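Local coordinates for protein carboxyvinyl-carboxyphosphonate phosphorylmutase (Bacillus anthracis, PDB 4IQD) that is an enzyme of the phosphoenolpyruvate phosphomutase family, built as a TIM barrel, and carries pyruvic acid in several pockets, at residues R22-A27 with G49-Y54; A58-S63 with A78-D83; L104-T109 with V147-A152; E172-A177 with E200-L205. One frame throughout, in Å; residues are numbered along the deposited sequence.

Overall arrangement
All four contacts belong to one TIM barrel and follow one another along the chain. Contact 1 joins helix 14-26 to the entry of strand 53-55. Contact 2 begins just after that strand and pairs helices 57-63 and 74-88; its centre is about 20 Å from that of contact 1. Contact 3 joins helices 103-115 and 143-156. Contact 4 joins helices 174-187 and 200-209, with its centre about 31 Å from that of contact 2. Contacts 1 and 2 reach the second subunit, while contacts 3 and 4 lie within the chain. Pyruvic acid sits at both contact 2 and contact 4. Tyr54 of contact 1 and Ala58 of contact 2 share a further pocket.

Contact 1: R22-A27 with G49-Y54; sequences RALVEA and GFLALY
Leu24 points its side chain from helix 14-26 at Leu51 and Ala52, and its two methyls divide the work. CD1 meets the carbonyl of Leu51 and the methyl of Ala52. Leu24 CD1 lies 3.2 Å from Leu51 O, a tight carbon-to-oxygen approach with no hydrogen bond across the segments. Leu24 CD1 is also 4.0 Å from Ala52 CB. CD2 meets the side chain of Leu51, with Leu24 CD2 4.1 Å from Leu51 CD1. Leu51 CB is 4.1 Å from both Leu24 CD1 and Leu24 CD2. The two leucines therefore meet at a slant, methyl against methyl, with CD1 of Leu24 above the plane of the Leu51 carbonyl, at its oxygen end. In Leu24, CG lies opposite the carbonyl carbon (chi1 -64°). This carries the fork outward from the helix to the other segment. Leu51 also points toward Leu24, but it lies at an exposed edge, whereas Ala52 is buried.

Leu24 also packs on Leu31 and Pro91. Its helix neighbour Val25 touches Tyr161 and Pro213. Before Leu51, Gly49 has a positive phi and ends a helix in a Schellman motif, and its O accepts a hydrogen bond from Lys262 NZ of the second subunit. The neighbours of Leu24 and Val25 lie at or just before the starts of several barrel strands. The contact thus fits a helix that closes the N-terminal end of a TIM barrel, with Leu24 seated at the entry to strand 53-55.

Contact 2: A58-S63 with A78-D83; sequences AAYTAS and AERARD. With PYR (pyruvic acid), chain F.
Tyr60 and Arg80 form the tight, buried part of this contact. The ring of Tyr60 stands edge-on over the guanidinium of Arg80, with the two planes 79° apart. Tyr60 CE1 lies over the centre of the guanidinium, 3.7 Å above its plane. Tyr60 CE1 is also 3.5 Å from Arg80 CB. The arginine chain bends at chi2 (58°) and chi3 (60°), which folds the head group back beneath the ring edge. Arg80 NH1 is held by His37 O, so the group is fixed from another direction.

Packing thins out toward Ser63, where Ser63 CB is 4.2 Å from Arg80 NH1. Its hydroxyl turns back to its own helix and donates to Ala59 O at 2.7 Å from Ser63 OG. Helix 57-63 follows strand 53-55, and helix 74-88 leads on to strand 92-95. The pair thus belongs to a beta-alpha-beta crossover of the TIM barrel, here at the subunit interface.

The polar side, at that interface, holds pyruvic acid (chain F). Arg80 NE bonds its O3, although the modelled 2.4 Å is doubtfully short. Arg80 NH2 makes weak bonds to O3 and OXT. Arg80 NH2 of the second subunit also bonds the ligand, so two arginines gather round one anion. Asp83 OD2 is 3.1 Å from O3 of the ligand and forms a long salt bridge with Arg80 NE. Glu79, which is exposed, flanks the methyl, with Glu79 OE2 3.6 Å from the ligand CB.

Contact 3: L104-T109 with V147-A152; sequences LNVART and VQKIKA
Val106 of helix 103-115 meets Lys149 and Ala152 of helix 143-156 and carries this contact. Ahead of it, Asn105 is exposed and its OD1 bonds Gly102 N, near the start of its own helix.

Val106 then points toward the partner helix and uses both methyls. Val106 CG2 presses on the side of the lysine chain, 3.6 Å from Lys149 CD and 3.6 Å from Lys149 CE. The two side chains cross at about a right angle. CG1 takes the other direction. It lies opposite the backbone N (chi1 167°), which places Val106 CG1 3.6 Å from Lys149 O and 4.4 Å from Ala152 CB. Val106 also packs on Ile153, so it is buried against the helix. Lys149 stays extended beyond CG and runs past Val106. Its NZ donates to Thr98 O and Gly101 O, which anchor the ammonium on the loop before helix 103-115. The apolar part of the lysine is what Val106 touches.

Ala107 comes next and is only loosely covered; it packs further along the partner helix, on Val156. Arg108 makes its salt bridge with Glu112, along its own helix, and Thr109 is buried against Ile96 and Phe100. No other chain of the assembly touches the two segments. The contact joins two successive helices of the outer layer of a TIM barrel, those that follow strands 92-95 and 120-124.

Contact 4: E172-A177 with E200-L205; sequences EGLDEA and EEEFRL. With PYR (pyruvic acid), chain D.
Apolar packing centres on Leu174, which reaches across to Glu202 and Leu205. Leu174 CD2 does most of the touching, at 3.8 Å from Leu205 CD2 and 3.9 Å from Glu202 CG. Both pairs meet at a slant. Leu174 CG lies opposite the backbone N (chi1 -175°), and this sends the methyls toward helix 200-209.

Polar bonds lie within helix 200-209 or run from it to neighbouring residues. The carboxylate of Glu202 is buried but well engaged: OE1 accepts from Gln198 N, and OE2 forms a salt bridge with Arg169. Leu174 also touches Arg169. Arg204 grips Glu200 side-on, with NE and NH2 both bonding Glu200 OE1; the NH2 bond is 3.1 Å long. Both donors approach that oxygen from the same face of its carboxylate.

Ligand contacts are close approaches without a hydrogen bond. Gly173, at the N-cap position, has its CA 3.6 Å from the O of pyruvic acid (chain D). Leu174 N is 3.4 Å from the ligand carboxyl carbon, C. The helix N-terminus may favour this anion. Glu202 probably positions Arg169, another residue of this pocket. The ligand thus lies at the N-terminus of helix 174-187, which follows strand 161-166 in the TIM barrel.

Contact 1: R22-A27 with G49-Y54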
loop_
_atom_site.group_PDB
_atom_site.type_symbol
_atom_site.label_atom_id
_atom_site.label_comp_id
_atom_site.label_asym_id
_atom_site.label_seq_id
_atom_site.Cartn_x
_atom_site.Cartn_y
_atom_site.Cartn_z
ATOM N N ARG A 22 22.176 11.714 8.660
ATOM C CA ARG A 22 22.777 12.646 9.602
ATOM C C ARG A 22 23.268 13.890 8.880
ATOM O O ARG A 22 23.019 15.011 9.317
ATOM C CB ARG A 22 23.940 11.995 10.347
ATOM C CG ARG A 22 24.708 12.969 11.226
ATOM C CD ARG A 22 25.887 12.306 11.914
ATOM N NE ARG A 22 25.484 11.188 12.760
ATOM C CZ ARG A 22 25.004 11.317 13.992
ATOM N NH1 ARG A 22 24.855 12.520 14.528
ATOM N NH2 ARG A 22 24.668 10.241 14.688
ATOM N N ALA A 23 23.967 13.679 7.772
ATOM C CA ALA A 23 24.430 14.774 6.933
ATOM C C ALA A 23 23.268 15.688 6.590
ATOM O O ALA A 23 23.343 16.900 6.794
ATOM C CB ALA A 23 25.064 14.230 5.663
ATOM N N LEU A 24 22.194 15.087 6.083
ATOM C CA LEU A 24 20.990 15.816 5.703
ATOM C C LEU A 24 20.486 16.689 6.844
ATOM O O LEU A 24 20.023 17.809 6.630
ATOM C CB LEU A 24 19.888 14.840 5.286
ATOM C CG LEU A 24 20.112 13.962 4.057
ATOM C CD1 LEU A 24 18.936 13.027 3.871
ATOM C CD2 LEU A 24 20.317 14.815 2.830
ATOM N N VAL A 25 20.586 16.167 8.059
ATOM C CA VAL A 25 20.155 16.891 9.241
ATOM C C VAL A 25 21.081 18.063 9.534
ATOM O O VAL A 25 20.632 19.199 9.679
ATOM C CB VAL A 25 20.106 15.964 10.462
ATOM C CG1 VAL A 25 20.014 16.772 11.739
ATOM C CG2 VAL A 25 18.940 15.006 10.343
ATOM N N GLU A 26 22.379 17.782 9.595
ATOM C CA GLU A 26 23.375 18.793 9.933
ATOM C C GLU A 26 23.465 19.891 8.875
ATOM O O GLU A 26 24.064 20.942 9.106
ATOM C CB GLU A 26 24.746 18.139 10.128
ATOM C CG GLU A 26 24.751 16.967 11.102
ATOM C CD GLU A 26 24.503 17.387 12.541
ATOM O OE1 GLU A 26 23.926 16.583 13.305
ATOM O OE2 GLU A 26 24.904 18.511 12.916
ATOM N N ALA A 27 22.861 19.640 7.717
ATOM C CA ALA A 27 22.877 20.584 6.607
ATOM C C ALA A 27 22.288 21.936 6.988
ATOM O O ALA A 27 21.456 22.042 7.890
ATOM C CB ALA A 27 22.144 20.006 5.409
ATOM N N GLY A 49 11.960 14.736 -5.637
ATOM C CA GLY A 49 13.197 15.372 -5.220
ATOM C C GLY A 49 13.458 15.410 -3.728
ATOM O O GLY A 49 14.290 16.183 -3.256
ATOM N N PHE A 50 12.751 14.575 -2.979
ATOM C CA PHE A 50 12.972 14.497 -1.546
ATOM C C PHE A 50 14.104 13.524 -1.243
ATOM O O PHE A 50 14.283 12.536 -1.951
ATOM C CB PHE A 50 11.683 14.118 -0.829
ATOM C CG PHE A 50 10.586 15.127 -1.007
ATOM C CD1 PHE A 50 10.557 16.282 -0.244
ATOM C CD2 PHE A 50 9.584 14.924 -1.939
ATOM C CE1 PHE A 50 9.547 17.214 -0.408
ATOM C CE2 PHE A 50 8.576 15.850 -2.105
ATOM C CZ PHE A 50 8.557 16.993 -1.340
ATOM N N LEU A 51 14.866 13.815 -0.194
ATOM C CA LEU A 51 16.128 13.124 0.062
ATOM C C LEU A 51 16.076 12.199 1.270
ATOM O O LEU A 51 17.080 11.601 1.658
ATOM C CB LEU A 51 17.243 14.148 0.256
ATOM C CG LEU A 51 17.392 15.170 -0.870
ATOM C CD1 LEU A 51 18.520 16.137 -0.556
ATOM C CD2 LEU A 51 17.622 14.476 -2.204
ATOM N N ALA A 52 14.898 12.095 1.867
ATOM C CA ALA A 52 14.691 11.231 3.011
ATOM C C ALA A 52 13.209 10.930 3.068
ATOM O O ALA A 52 12.402 11.694 2.551
ATOM C CB ALA A 52 15.158 11.913 4.286
ATOM N N LEU A 53 12.849 9.808 3.678
ATOM C CA LEU A 53 11.455 9.388 3.718
ATOM C C LEU A 53 11.048 9.039 5.132
ATOM O O LEU A 53 11.893 8.745 5.970
ATOM C CB LEU A 53 11.228 8.180 2.811
ATOM C CG LEU A 53 11.412 8.385 1.312
ATOM C CD1 LEU A 53 11.185 7.073 0.599
ATOM C CD2 LEU A 53 10.467 9.450 0.792
ATOM N N TYR A 54 9.746 9.068 5.386
ATOM C CA TYR A 54 9.221 8.792 6.712
ATOM C C TYR A 54 8.182 7.685 6.660
ATOM O O TYR A 54 7.301 7.685 5.807
ATOM C CB TYR A 54 8.602 10.064 7.296
ATOM C CG TYR A 54 8.145 9.954 8.734
ATOM C CD1 TYR A 54 9.064 9.863 9.772
ATOM C CD2 TYR A 54 6.795 9.972 9.058
ATOM C CE1 TYR A 54 8.650 9.776 11.091
ATOM C CE2 TYR A 54 6.375 9.890 10.374
ATOM C CZ TYR A 54 7.304 9.789 11.386
ATOM O OH TYR A 54 6.887 9.705 12.698
#

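Contact 2: A58-S63 with A78-D83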
loop_
_atom_site.group_PDB
_atom_site.type_symbol
_atom_site.label_atom_id
_atom_site.label_comp_id
_atom_site.label_asym_id
_atom_site.label_seq_id
_atom_site.Cartn_x
_atom_site.Cartn_y
_atom_site.Cartn_z
ATOM N N ALA A 58 0.819 5.739 11.876
ATOM C CA ALA A 58 -0.521 6.164 11.499
ATOM C C ALA A 58 -0.845 5.751 10.072
ATOM O O ALA A 58 -1.824 5.046 9.828
ATOM C CB ALA A 58 -0.657 7.667 11.656
ATOM N N ALA A 59 -0.013 6.188 9.135
ATOM C CA ALA A 59 -0.235 5.897 7.724
ATOM C C ALA A 59 -0.121 4.408 7.435
ATOM O O ALA A 59 -0.892 3.860 6.644
ATOM C CB ALA A 59 0.737 6.678 6.865
ATOM N N TYR A 60 0.843 3.756 8.079
ATOM C CA TYR A 60 1.050 2.333 7.865
ATOM C C TYR A 60 -0.191 1.552 8.241
ATOM O O TYR A 60 -0.752 0.832 7.423
ATOM C CB TYR A 60 2.233 1.809 8.674
ATOM C CG TYR A 60 2.414 0.318 8.514
ATOM C CD1 TYR A 60 2.657 -0.233 7.264
ATOM C CD2 TYR A 60 2.329 -0.539 9.603
ATOM C CE1 TYR A 60 2.817 -1.593 7.100
ATOM C CE2 TYR A 60 2.491 -1.904 9.451
ATOM C CZ TYR A 60 2.737 -2.426 8.194
ATOM O OH TYR A 60 2.898 -3.785 8.022
ATOM N N THR A 61 -0.614 1.709 9.485
ATOM C CA THR A 61 -1.770 0.990 9.989
ATOM C C THR A 61 -2.996 1.295 9.146
ATOM O O THR A 61 -3.710 0.386 8.732
ATOM C CB THR A 61 -2.046 1.347 11.453
ATOM O OG1 THR A 61 -2.126 2.771 11.587
ATOM C CG2 THR A 61 -0.927 0.826 12.337
ATOM N N ALA A 62 -3.218 2.577 8.877
ATOM C CA ALA A 62 -4.353 2.993 8.066
ATOM C C ALA A 62 -4.341 2.312 6.700
ATOM O O ALA A 62 -5.394 1.945 6.187
ATOM C CB ALA A 62 -4.375 4.501 7.912
ATOM N N SER A 63 -3.152 2.132 6.128
ATOM C CA SER A 63 -3.002 1.401 4.869
ATOM C C SER A 63 -3.548 -0.013 5.001
ATOM O O SER A 63 -4.284 -0.489 4.140
ATOM C CB SER A 63 -1.535 1.331 4.437
ATOM O OG SER A 63 -0.976 2.619 4.281
ATOM N N ALA A 78 8.983 -3.405 10.025
ATOM C CA ALA A 78 10.317 -3.571 9.465
ATOM C C ALA A 78 10.276 -4.054 8.013
ATOM O O ALA A 78 11.188 -3.778 7.235
ATOM C CB ALA A 78 11.136 -4.520 10.325
ATOM N N GLU A 79 9.219 -4.774 7.650
ATOM C CA GLU A 79 9.069 -5.254 6.278
ATOM C C GLU A 79 8.602 -4.159 5.324
ATOM O O GLU A 79 9.086 -4.062 4.203
ATOM C CB GLU A 79 8.112 -6.440 6.210
ATOM C CG GLU A 79 8.800 -7.789 6.207
ATOM C CD GLU A 79 8.015 -8.838 5.445
ATOM O OE1 GLU A 79 8.648 -9.725 4.833
ATOM O OE2 GLU A 79 6.766 -8.774 5.453
ATOM N N ARG A 80 7.652 -3.342 5.761
ATOM C CA ARG A 80 7.211 -2.225 4.939
ATOM C C ARG A 80 8.359 -1.235 4.775
ATOM O O ARG A 80 8.509 -0.616 3.725
ATOM C CB ARG A 80 5.985 -1.546 5.550
ATOM C CG ARG A 80 5.403 -0.401 4.722
ATOM C CD ARG A 80 4.994 -0.832 3.314
ATOM N NE ARG A 80 3.984 -1.889 3.305
ATOM C CZ ARG A 80 2.673 -1.679 3.371
ATOM N NH1 ARG A 80 2.198 -0.446 3.465
ATOM N NH2 ARG A 80 1.833 -2.705 3.352
ATOM N N ALA A 81 9.178 -1.103 5.813
ATOM C CA ALA A 81 10.340 -0.226 5.759
ATOM C C ALA A 81 11.351 -0.767 4.762
ATOM O O ALA A 81 12.031 -0.003 4.077
ATOM C CB ALA A 81 10.969 -0.086 7.135
ATOM N N ARG A 82 11.441 -2.090 4.692
ATOM C CA ARG A 82 12.284 -2.758 3.713
ATOM C C ARG A 82 11.865 -2.301 2.331
ATOM O O ARG A 82 12.698 -1.890 1.527
ATOM C CB ARG A 82 12.107 -4.270 3.808
ATOM C CG ARG A 82 13.344 -5.082 3.507
ATOM C CD ARG A 82 13.853 -5.719 4.784
ATOM N NE ARG A 82 14.267 -7.104 4.589
ATOM C CZ ARG A 82 15.527 -7.491 4.433
ATOM N NH1 ARG A 82 16.504 -6.595 4.450
ATOM N NH2 ARG A 82 15.812 -8.774 4.262
ATOM N N ASP A 83 10.561 -2.371 2.077
ATOM C CA ASP A 83 9.982 -1.975 0.799
ATOM C C ASP A 83 10.438 -0.588 0.390
ATOM O O ASP A 83 10.746 -0.344 -0.774
ATOM C CB ASP A 83 8.457 -1.981 0.882
ATOM C CG ASP A 83 7.885 -3.365 1.068
ATOM O OD1 ASP A 83 8.671 -4.321 1.247
ATOM O OD2 ASP A 83 6.644 -3.493 1.044
HETATM C C PYR F . 3.648 -6.318 2.985
HETATM O O PYR F . 3.725 -7.548 3.430
HETATM O OXT PYR F . 2.547 -5.892 2.417
HETATM C CA PYR F . 4.736 -5.464 3.125
HETATM O O3 PYR F . 4.550 -4.172 3.217
HETATM C CB PYR F . 6.124 -6.028 3.169
#

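Contact 3: L104-T109 with V147-A152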
loop_
_atom_site.group_PDB
_atom_site.type_symbol
_atom_site.label_atom_id
_atom_site.label_comp_id
_atom_site.label_asym_id
_atom_site.label_seq_id
_atom_site.Cartn_x
_atom_site.Cartn_y
_atom_site.Cartn_z
ATOM N N LEU A 104 14.244 -5.382 25.894
ATOM C CA LEU A 104 14.633 -6.474 25.017
ATOM C C LEU A 104 13.917 -6.393 23.677
ATOM O O LEU A 104 14.520 -6.630 22.637
ATOM C CB LEU A 104 14.373 -7.815 25.694
ATOM C CG LEU A 104 15.136 -7.963 27.008
ATOM C CD1 LEU A 104 14.796 -9.277 27.670
ATOM C CD2 LEU A 104 16.637 -7.837 26.778
ATOM N N ASN A 105 12.634 -6.054 23.705
ATOM C CA ASN A 105 11.879 -5.838 22.480
ATOM C C ASN A 105 12.441 -4.676 21.678
ATOM O O ASN A 105 12.554 -4.750 20.456
ATOM C CB ASN A 105 10.410 -5.580 22.796
ATOM C CG ASN A 105 9.739 -6.772 23.436
ATOM O OD1 ASN A 105 9.340 -6.723 24.595
ATOM N ND2 ASN A 105 9.614 -7.855 22.680
ATOM N N VAL A 106 12.791 -3.605 22.379
ATOM C CA VAL A 106 13.403 -2.439 21.755
ATOM C C VAL A 106 14.714 -2.843 21.104
ATOM O O VAL A 106 15.057 -2.374 20.020
ATOM C CB VAL A 106 13.664 -1.332 22.790
ATOM C CG1 VAL A 106 14.573 -0.262 22.219
ATOM C CG2 VAL A 106 12.356 -0.728 23.250
ATOM N N ALA A 107 15.433 -3.739 21.770
ATOM C CA ALA A 107 16.701 -4.243 21.262
ATOM C C ALA A 107 16.530 -5.009 19.951
ATOM O O ALA A 107 17.342 -4.870 19.041
ATOM C CB ALA A 107 17.378 -5.119 22.305
ATOM N N ARG A 108 15.479 -5.819 19.865
ATOM C CA ARG A 108 15.220 -6.609 18.662
ATOM C C ARG A 108 14.682 -5.740 17.530
ATOM O O ARG A 108 15.026 -5.936 16.364
ATOM C CB ARG A 108 14.252 -7.761 18.957
ATOM C CG ARG A 108 13.487 -8.252 17.737
ATOM C CD ARG A 108 13.529 -9.764 17.599
ATOM N NE ARG A 108 12.938 -10.208 16.338
ATOM C CZ ARG A 108 11.829 -10.935 16.242
ATOM N NH1 ARG A 108 11.370 -11.288 15.048
ATOM N NH2 ARG A 108 11.181 -11.317 17.334
ATOM N N THR A 109 13.832 -4.784 17.885
ATOM C CA THR A 109 13.311 -3.830 16.919
ATOM C C THR A 109 14.465 -3.102 16.240
ATOM O O THR A 109 14.460 -2.910 15.026
ATOM C CB THR A 109 12.369 -2.818 17.595
ATOM O OG1 THR A 109 11.203 -3.502 18.066
ATOM C CG2 THR A 109 11.948 -1.736 16.616
ATOM N N VAL A 147 14.980 6.502 28.742
ATOM C CA VAL A 147 16.432 6.591 28.803
ATOM C C VAL A 147 17.070 5.223 28.619
ATOM O O VAL A 147 17.996 5.060 27.827
ATOM C CB VAL A 147 16.896 7.215 30.137
ATOM C CG1 VAL A 147 18.318 6.787 30.484
ATOM C CG2 VAL A 147 16.785 8.733 30.076
ATOM N N GLN A 148 16.557 4.237 29.342
ATOM C CA GLN A 148 17.060 2.878 29.234
ATOM C C GLN A 148 16.835 2.304 27.839
ATOM O O GLN A 148 17.705 1.632 27.288
ATOM C CB GLN A 148 16.403 1.994 30.283
ATOM C CG GLN A 148 16.773 2.376 31.696
ATOM C CD GLN A 148 15.998 1.589 32.719
ATOM O OE1 GLN A 148 14.847 1.220 32.491
ATOM N NE2 GLN A 148 16.625 1.319 33.856
ATOM N N LYS A 149 15.667 2.577 27.268
ATOM C CA LYS A 149 15.353 2.116 25.923
ATOM C C LYS A 149 16.313 2.694 24.888
ATOM O O LYS A 149 16.740 1.997 23.970
ATOM C CB LYS A 149 13.913 2.461 25.552
ATOM C CG LYS A 149 12.879 1.588 26.234
ATOM C CD LYS A 149 11.503 1.788 25.630
ATOM C CE LYS A 149 10.548 0.695 26.075
ATOM N NZ LYS A 149 9.226 0.785 25.398
ATOM N N ILE A 150 16.645 3.972 25.037
ATOM C CA ILE A 150 17.579 4.627 24.134
ATOM C C ILE A 150 18.960 3.999 24.269
ATOM O O ILE A 150 19.634 3.731 23.274
ATOM C CB ILE A 150 17.645 6.140 24.407
ATOM C CG1 ILE A 150 16.293 6.786 24.090
ATOM C CG2 ILE A 150 18.743 6.789 23.592
ATOM C CD1 ILE A 150 16.207 8.253 24.438
ATOM N N LYS A 151 19.363 3.746 25.510
ATOM C CA LYS A 151 20.633 3.088 25.797
ATOM C C LYS A 151 20.675 1.695 25.193
ATOM O O LYS A 151 21.724 1.241 24.737
ATOM C CB LYS A 151 20.862 3.001 27.307
ATOM C CG LYS A 151 21.128 4.338 27.977
ATOM C CD LYS A 151 20.892 4.276 29.478
ATOM C CE LYS A 151 21.869 3.350 30.179
ATOM N NZ LYS A 151 21.686 3.403 31.661
ATOM N N ALA A 152 19.529 1.021 25.199
ATOM C CA ALA A 152 19.409 -0.293 24.577
ATOM C C ALA A 152 19.695 -0.213 23.081
ATOM O O ALA A 152 20.386 -1.064 22.520
ATOM C CB ALA A 152 18.031 -0.868 24.823
#

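Contact 4: E172-A177 with E200-L205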
loop_
_atom_site.group_PDB
_atom_site.type_symbol
_atom_site.label_atom_id
_atom_site.label_comp_id
_atom_site.label_asym_id
_atom_site.label_seq_id
_atom_site.Cartn_x
_atom_site.Cartn_y
_atom_site.Cartn_z
ATOM N N GLU A 172 2.629 17.816 30.881
ATOM C CA GLU A 172 3.437 18.183 32.040
ATOM C C GLU A 172 3.927 19.627 32.010
ATOM O O GLU A 172 4.103 20.247 33.057
ATOM C CB GLU A 172 4.632 17.245 32.172
ATOM C CG GLU A 172 4.265 15.801 32.426
ATOM C CD GLU A 172 5.472 14.893 32.408
ATOM O OE1 GLU A 172 6.601 15.406 32.274
ATOM O OE2 GLU A 172 5.291 13.666 32.523
ATOM N N GLY A 173 4.160 20.160 30.817
ATOM C CA GLY A 173 4.615 21.529 30.699
ATOM C C GLY A 173 5.911 21.689 29.931
ATOM O O GLY A 173 6.649 20.728 29.713
ATOM N N LEU A 174 6.186 22.925 29.531
ATOM C CA LEU A 174 7.322 23.239 28.676
ATOM C C LEU A 174 8.657 22.840 29.283
ATOM O O LEU A 174 9.403 22.073 28.686
ATOM C CB LEU A 174 7.335 24.727 28.341
ATOM C CG LEU A 174 8.407 25.167 27.345
ATOM C CD1 LEU A 174 8.395 24.286 26.104
ATOM C CD2 LEU A 174 8.184 26.622 26.968
ATOM N N ASP A 175 8.955 23.363 30.468
ATOM C CA ASP A 175 10.223 23.067 31.127
ATOM C C ASP A 175 10.375 21.581 31.418
ATOM O O ASP A 175 11.487 21.062 31.451
ATOM C CB ASP A 175 10.368 23.872 32.415
ATOM C CG ASP A 175 10.720 25.320 32.157
ATOM O OD1 ASP A 175 11.418 25.594 31.156
ATOM O OD2 ASP A 175 10.296 26.183 32.956
ATOM N N GLU A 176 9.250 20.906 31.627
ATOM C CA GLU A 176 9.253 19.468 31.847
ATOM C C GLU A 176 9.745 18.757 30.606
ATOM O O GLU A 176 10.541 17.825 30.681
ATOM C CB GLU A 176 7.847 18.976 32.154
ATOM C CG GLU A 176 7.745 18.200 33.428
ATOM C CD GLU A 176 7.076 18.998 34.511
ATOM O OE1 GLU A 176 6.721 18.399 35.547
ATOM O OE2 GLU A 176 6.903 20.223 34.323
ATOM N N ALA A 177 9.249 19.199 29.459
ATOM C CA ALA A 177 9.644 18.613 28.191
ATOM C C ALA A 177 11.129 18.844 27.945
ATOM O O ALA A 177 11.843 17.930 27.535
ATOM C CB ALA A 177 8.815 19.191 27.066
ATOM N N GLU A 200 5.649 30.317 18.403
ATOM C CA GLU A 200 6.949 30.720 17.899
ATOM C C GLU A 200 7.998 30.816 19.004
ATOM O O GLU A 200 9.115 30.319 18.856
ATOM C CB GLU A 200 6.849 32.034 17.101
ATOM C CG GLU A 200 8.199 32.656 16.712
ATOM C CD GLU A 200 8.203 33.269 15.314
ATOM O OE1 GLU A 200 9.203 33.928 14.954
ATOM O OE2 GLU A 200 7.216 33.089 14.570
ATOM N N GLU A 201 7.625 31.435 20.119
ATOM C CA GLU A 201 8.557 31.617 21.227
ATOM C C GLU A 201 8.913 30.295 21.896
ATOM O O GLU A 201 10.020 30.135 22.396
ATOM C CB GLU A 201 8.011 32.607 22.265
ATOM C CG GLU A 201 6.956 32.040 23.204
ATOM C CD GLU A 201 7.131 32.514 24.638
ATOM O OE1 GLU A 201 7.935 33.443 24.871
ATOM O OE2 GLU A 201 6.468 31.952 25.536
ATOM N N GLU A 202 7.983 29.346 21.903
ATOM C CA GLU A 202 8.258 28.047 22.503
ATOM C C GLU A 202 9.213 27.245 21.636
ATOM O O GLU A 202 10.072 26.529 22.143
ATOM C CB GLU A 202 6.967 27.268 22.762
ATOM C CG GLU A 202 6.141 27.844 23.902
ATOM C CD GLU A 202 5.106 26.875 24.446
ATOM O OE1 GLU A 202 5.074 25.713 23.992
ATOM O OE2 GLU A 202 4.324 27.279 25.333
ATOM N N PHE A 203 9.065 27.382 20.323
ATOM C CA PHE A 203 9.946 26.698 19.384
ATOM C C PHE A 203 11.372 27.191 19.601
ATOM O O PHE A 203 12.278 26.404 19.880
ATOM C CB PHE A 203 9.525 26.948 17.930
ATOM C CG PHE A 203 8.148 26.429 17.585
ATOM C CD1 PHE A 203 7.465 25.584 18.431
ATOM C CD2 PHE A 203 7.549 26.775 16.391
ATOM C CE1 PHE A 203 6.210 25.124 18.090
ATOM C CE2 PHE A 203 6.302 26.323 16.054
ATOM C CZ PHE A 203 5.631 25.492 16.906
ATOM N N ARG A 204 11.560 28.503 19.479
ATOM C CA ARG A 204 12.873 29.123 19.640
ATOM C C ARG A 204 13.476 28.864 21.023
ATOM O O ARG A 204 14.679 28.641 21.148
ATOM C CB ARG A 204 12.780 30.629 19.381
ATOM C CG ARG A 204 12.196 31.005 18.023
ATOM C CD ARG A 204 12.260 32.515 17.802
ATOM N NE ARG A 204 11.822 32.925 16.468
ATOM C CZ ARG A 204 12.622 33.010 15.407
ATOM N NH1 ARG A 204 13.906 32.703 15.512
ATOM N NH2 ARG A 204 12.136 33.394 14.234
ATOM N N LEU A 205 12.638 28.900 22.056
ATOM C CA LEU A 205 13.106 28.658 23.419
ATOM C C LEU A 205 13.547 27.216 23.615
ATOM O O LEU A 205 14.568 26.950 24.250
ATOM C CB LEU A 205 12.021 28.989 24.437
ATOM C CG LEU A 205 12.376 28.636 25.883
ATOM C CD1 LEU A 205 13.612 29.403 26.342
ATOM C CD2 LEU A 205 11.207 28.904 26.812
HETATM C C PYR D . 5.521 25.099 32.098
HETATM O O PYR D . 6.001 24.109 32.804
HETATM O OXT PYR D . 6.333 26.022 31.653
HETATM C CA PYR D . 4.157 25.146 31.828
HETATM O O3 PYR D . 3.702 25.691 30.726
HETATM C CB PYR D . 3.206 24.555 32.820
#